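Local coordinates for putative type VI secretion protein (Escherichia coli, PDB 6SKI), which acts as a phospholipase effector of the type VI secretion system, loaded on the VgrG spike and probably hydrolysing membrane lipids of target cells, at residues F206-R209 against V210-Q213; H310-G314 against G315-P319. All coordinates share one frame; numbering follows the deposited sequence.

Overall arrangement
Two local contacts illustrate how an α/β-hydrolase core ends a helix and shapes a loop. Contact 1 comes first along the chain and forms the C-terminal end of helix 198-211, which follows strand 184-195 of the mixed, largely parallel sheet. Contact 2 lies much later, in the loop between strands 303-306 and 328-341, and includes His310. Their centres are 29 Å apart and their nearest atoms about 17 Å, so they do not touch. They are nevertheless linked by topology: helix 198-211 begins just after Ser197, which with Asp245 and His310 has the geometry of a Ser-His-Asp triad. Contact 1 thus lies at the far end of the helix that follows the probable nucleophile, contact 2 at the probable catalytic histidine.

Contact 1: F206-R209 against V210-Q213; sequences FANR and VMEQ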
loop_
_atom_site.group_PDB
_atom_site.type_symbol
_atom_site.label_atom_id
_atom_site.label_comp_id
_atom_site.label_asym_id
_atom_site.label_seq_id
_atom_site.Cartn_x
_atom_site.Cartn_y
_atom_site.Cartn_z
ATOM N N PHE A 206 6.009 -9.932 -0.765
ATOM C CA PHE A 206 7.455 -9.782 -0.698
ATOM C C PHE A 206 8.027 -10.637 0.417
ATOM O O PHE A 206 8.995 -11.377 0.204
ATOM C CB PHE A 206 7.825 -8.315 -0.502
ATOM C CG PHE A 206 9.302 -8.067 -0.460
ATOM C CD1 PHE A 206 10.014 -7.848 -1.621
ATOM C CD2 PHE A 206 9.977 -8.055 0.745
ATOM C CE1 PHE A 206 11.370 -7.624 -1.578
ATOM C CE2 PHE A 206 11.328 -7.833 0.791
ATOM C CZ PHE A 206 12.027 -7.616 -0.368
ATOM N N ALA A 207 7.396 -10.607 1.592
ATOM C CA ALA A 207 7.918 -11.387 2.703
ATOM C C ALA A 207 7.959 -12.861 2.340
ATOM O O ALA A 207 8.947 -13.549 2.620
ATOM C CB ALA A 207 7.076 -11.157 3.954
ATOM N N ASN A 208 6.930 -13.339 1.642
ATOM C CA ASN A 208 6.913 -14.743 1.263
ATOM C C ASN A 208 8.026 -15.043 0.273
ATOM O O ASN A 208 8.687 -16.083 0.371
ATOM C CB ASN A 208 5.549 -15.116 0.694
ATOM C CG ASN A 208 4.520 -15.347 1.775
ATOM O OD1 ASN A 208 3.435 -14.775 1.747
ATOM N ND2 ASN A 208 4.859 -16.186 2.743
ATOM N N ARG A 209 8.280 -14.121 -0.656
ATOM C CA ARG A 209 9.394 -14.303 -1.575
ATOM C C ARG A 209 10.714 -14.350 -0.822
ATOM O O ARG A 209 11.653 -15.031 -1.243
ATOM C CB ARG A 209 9.403 -13.188 -2.617
ATOM C CG ARG A 209 8.183 -13.191 -3.507
ATOM C CD ARG A 209 8.251 -12.100 -4.549
ATOM N NE ARG A 209 9.338 -12.323 -5.493
ATOM C CZ ARG A 209 9.374 -11.816 -6.720
ATOM N NH1 ARG A 209 8.381 -11.057 -7.153
ATOM N NH2 ARG A 209 10.403 -12.068 -7.512
ATOM N N VAL A 210 10.809 -13.630 0.297
ATOM C CA VAL A 210 12.017 -13.720 1.104
ATOM C C VAL A 210 12.031 -15.030 1.873
ATOM O O VAL A 210 13.090 -15.629 2.091
ATOM C CB VAL A 210 12.131 -12.503 2.039
ATOM C CG1 VAL A 210 13.326 -12.648 2.957
ATOM C CG2 VAL A 210 12.233 -11.231 1.231
ATOM N N MET A 211 10.856 -15.511 2.277
ATOM C CA MET A 211 10.792 -16.775 2.999
ATOM C C MET A 211 11.092 -17.945 2.075
ATOM O O MET A 211 11.778 -18.894 2.469
ATOM C CB MET A 211 9.417 -16.937 3.640
ATOM C CG MET A 211 9.380 -17.872 4.823
ATOM S SD MET A 211 7.693 -18.354 5.212
ATOM C CE MET A 211 7.974 -19.513 6.544
ATOM N N GLU A 212 10.598 -17.883 0.842
ATOM C CA GLU A 212 10.888 -18.884 -0.173
ATOM C C GLU A 212 12.286 -18.745 -0.749
ATOM O O GLU A 212 12.670 -19.559 -1.596
ATOM C CB GLU A 212 9.863 -18.784 -1.300
ATOM C CG GLU A 212 8.514 -19.367 -0.951
ATOM C CD GLU A 212 7.394 -18.746 -1.755
ATOM O OE1 GLU A 212 6.232 -18.813 -1.303
ATOM O OE2 GLU A 212 7.675 -18.183 -2.834
ATOM N N GLN A 213 13.046 -17.745 -0.309
ATOM C CA GLN A 213 14.381 -17.457 -0.821
ATOM C C GLN A 213 14.361 -17.353 -2.344
ATOM O O GLN A 213 15.019 -18.103 -3.064
ATOM C CB GLN A 213 15.388 -18.497 -0.333
ATOM C CG GLN A 213 15.579 -18.459 1.167
ATOM C CD GLN A 213 16.428 -17.287 1.604
ATOM O OE1 GLN A 213 16.090 -16.575 2.548
ATOM N NE2 GLN A 213 17.540 -17.078 0.917
#
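Phe206 and Val210 pair on the last turn of helix 198-211, which closes in a Schellman motif, a common way for a helix to end. Three backbone hydrogen bonds mark the final helical steps, from Val210 N to Phe206 O, from Met211 N to Ala207 O and from Glu212 N to Asn208 O, the last at 2.7 Å. Gln213 then leaves helical geometry with a positive phi of 52°, and its N makes a weak hydrogen bond of 3.2 Å back to Val210 O.

On the buried side, one methyl does most of the touching. Val210 CG2 stands beside its own backbone N, anti to the carbonyl carbon, and this rotation carries it back along the helix to the preceding turn, 3.5 Å from Phe206 CE2. The methyl meets the ring at an oblique angle while also lying 3.4 Å from Phe206 O. Phe206 contributes by extending CG anti to its backbone N (chi1 -178°), which lays the ring alongside the next turn. Toward solvent, the extended chain of Glu212 passes Asn208 O, with CG 3.5 Å from that oxygen, and its carboxylate goes on to a salt bridge with Lys268. The chain of Arg209 bends at chi3 (66°) and leads NH1 to a salt bridge with Asp162.

Around this helix end, Phe206 packs on helix 156-178 through Met165 and Ile168 and meets Phe191 edge-to-face. Ala207 and Val210 rest against Leu241 and Val238 of strand 237-243, while Val210 also reaches Ile217 of helix 215-225.

Contact 2: H310-G314 against G315-P319; sequences HSDIG and GGYNP
The Tyr317 ring receives Ser311 CB over one face, 3.4 Å above its plane and displaced toward the rim, in a CH-pi contact. Asp312 crosses the Tyr317 side chain at about a right angle, its CG anti to the carbonyl carbon (chi1 -76°), which brings OD1 within 3.3 Å of Tyr317 CD2 although CB points away; carboxylate and ring planes lie 42° apart. Tyr317 also stacks with the ring of His487, whose backbone N donates to Asp312 OD2. His310 stacks with Phe196 and meets Phe292 edge-to-face.

The chain curls at 310-314, and Gly314, Gly315 and Gly316 then lead back past Ser311. Ser311 OG donates to Gly315 O at 3.0 Å, arriving 46° out of the carbonyl plane. His310 O accepts from both Ile313 N and Gly314 N, the latter at 3.0 Å, curling the backbone behind the histidine. Gly315 and Gly316 both have positive phi, readily adopted by glycine.

His310 ND1 is hydrogen-bonded to Asp245 OD2, consistent with a charge relay that would include Ser197. The doubly gripped His310 carbonyl and the serine bond therefore probably help to fix the course of the loop that presents this likely catalytic base.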
loop_
_atom_site.group_PDB
_atom_site.type_symbol
_atom_site.label_atom_id
_atom_site.label_comp_id
_atom_site.label_asym_id
_atom_site.label_seq_id
_atom_site.Cartn_x
_atom_site.Cartn_y
_atom_site.Cartn_z
ATOM N N HIS A 310 -10.297 3.088 6.276
ATOM C CA HIS A 310 -9.112 2.505 5.661
ATOM C C HIS A 310 -7.959 3.504 5.636
ATOM O O HIS A 310 -6.845 3.208 6.094
ATOM C CB HIS A 310 -9.479 2.043 4.254
ATOM C CG HIS A 310 -8.416 1.250 3.573
ATOM N ND1 HIS A 310 -8.091 -0.032 3.952
ATOM C CD2 HIS A 310 -7.634 1.540 2.509
ATOM C CE1 HIS A 310 -7.137 -0.490 3.165
ATOM N NE2 HIS A 310 -6.843 0.445 2.280
ATOM N N SER A 311 -8.219 4.706 5.131
ATOM C CA SER A 311 -7.226 5.764 5.082
ATOM C C SER A 311 -7.172 6.565 6.375
ATOM O O SER A 311 -6.488 7.590 6.430
ATOM C CB SER A 311 -7.504 6.687 3.896
ATOM O OG SER A 311 -6.796 6.268 2.745
ATOM N N ASP A 312 -7.869 6.115 7.416
ATOM C CA ASP A 312 -7.674 6.619 8.765
ATOM C C ASP A 312 -6.754 5.716 9.558
ATOM O O ASP A 312 -6.348 6.071 10.668
ATOM C CB ASP A 312 -9.015 6.753 9.492
ATOM C CG ASP A 312 -9.797 7.954 9.042
ATOM O OD1 ASP A 312 -9.186 9.032 8.904
ATOM O OD2 ASP A 312 -11.017 7.824 8.827
ATOM N N ILE A 313 -6.415 4.562 9.004
ATOM C CA ILE A 313 -5.428 3.660 9.565
ATOM C C ILE A 313 -4.128 3.735 8.785
ATOM O O ILE A 313 -3.044 3.778 9.367
ATOM C CB ILE A 313 -5.968 2.213 9.601
ATOM C CG1 ILE A 313 -7.272 2.154 10.393
ATOM C CG2 ILE A 313 -4.933 1.268 10.167
ATOM C CD1 ILE A 313 -7.133 2.458 11.851
ATOM N N GLY A 314 -4.217 3.777 7.461
ATOM C CA GLY A 314 -3.022 3.884 6.660
ATOM C C GLY A 314 -2.694 5.263 6.150
ATOM O O GLY A 314 -1.703 5.419 5.431
ATOM N N GLY A 315 -3.485 6.270 6.491
ATOM C CA GLY A 315 -3.254 7.614 6.010
ATOM C C GLY A 315 -3.773 7.819 4.598
ATOM O O GLY A 315 -4.047 6.876 3.858
ATOM N N GLY A 316 -3.904 9.084 4.219
ATOM C CA GLY A 316 -4.341 9.387 2.873
ATOM C C GLY A 316 -5.442 10.418 2.777
ATOM O O GLY A 316 -5.956 10.677 1.687
ATOM N N TYR A 317 -5.819 11.010 3.904
ATOM C CA TYR A 317 -6.865 12.020 3.948
ATOM C C TYR A 317 -6.231 13.392 4.121
ATOM O O TYR A 317 -5.369 13.575 4.984
ATOM C CB TYR A 317 -7.850 11.748 5.084
ATOM C CG TYR A 317 -8.841 10.648 4.795
ATOM C CD1 TYR A 317 -9.651 10.693 3.672
ATOM C CD2 TYR A 317 -8.983 9.576 5.657
ATOM C CE1 TYR A 317 -10.561 9.695 3.411
ATOM C CE2 TYR A 317 -9.895 8.577 5.406
ATOM C CZ TYR A 317 -10.678 8.639 4.282
ATOM O OH TYR A 317 -11.586 7.640 4.030
ATOM N N ASN A 318 -6.657 14.344 3.297
ATOM C CA ASN A 318 -6.083 15.679 3.335
ATOM C C ASN A 318 -6.491 16.413 4.612
ATOM O O ASN A 318 -7.551 16.144 5.184
ATOM C CB ASN A 318 -6.504 16.471 2.104
ATOM C CG ASN A 318 -6.467 15.642 0.847
ATOM O OD1 ASN A 318 -7.248 14.714 0.681
ATOM N ND2 ASN A 318 -5.541 15.963 -0.043
ATOM N N PRO A 319 -5.660 17.339 5.084
ATOM C CA PRO A 319 -5.963 18.048 6.328
ATOM C C PRO A 319 -7.160 18.977 6.192
ATOM O O PRO A 319 -7.657 19.252 5.098
ATOM C CB PRO A 319 -4.676 18.838 6.592
ATOM C CG PRO A 319 -3.628 18.055 5.866
ATOM C CD PRO A 319 -4.321 17.698 4.596
#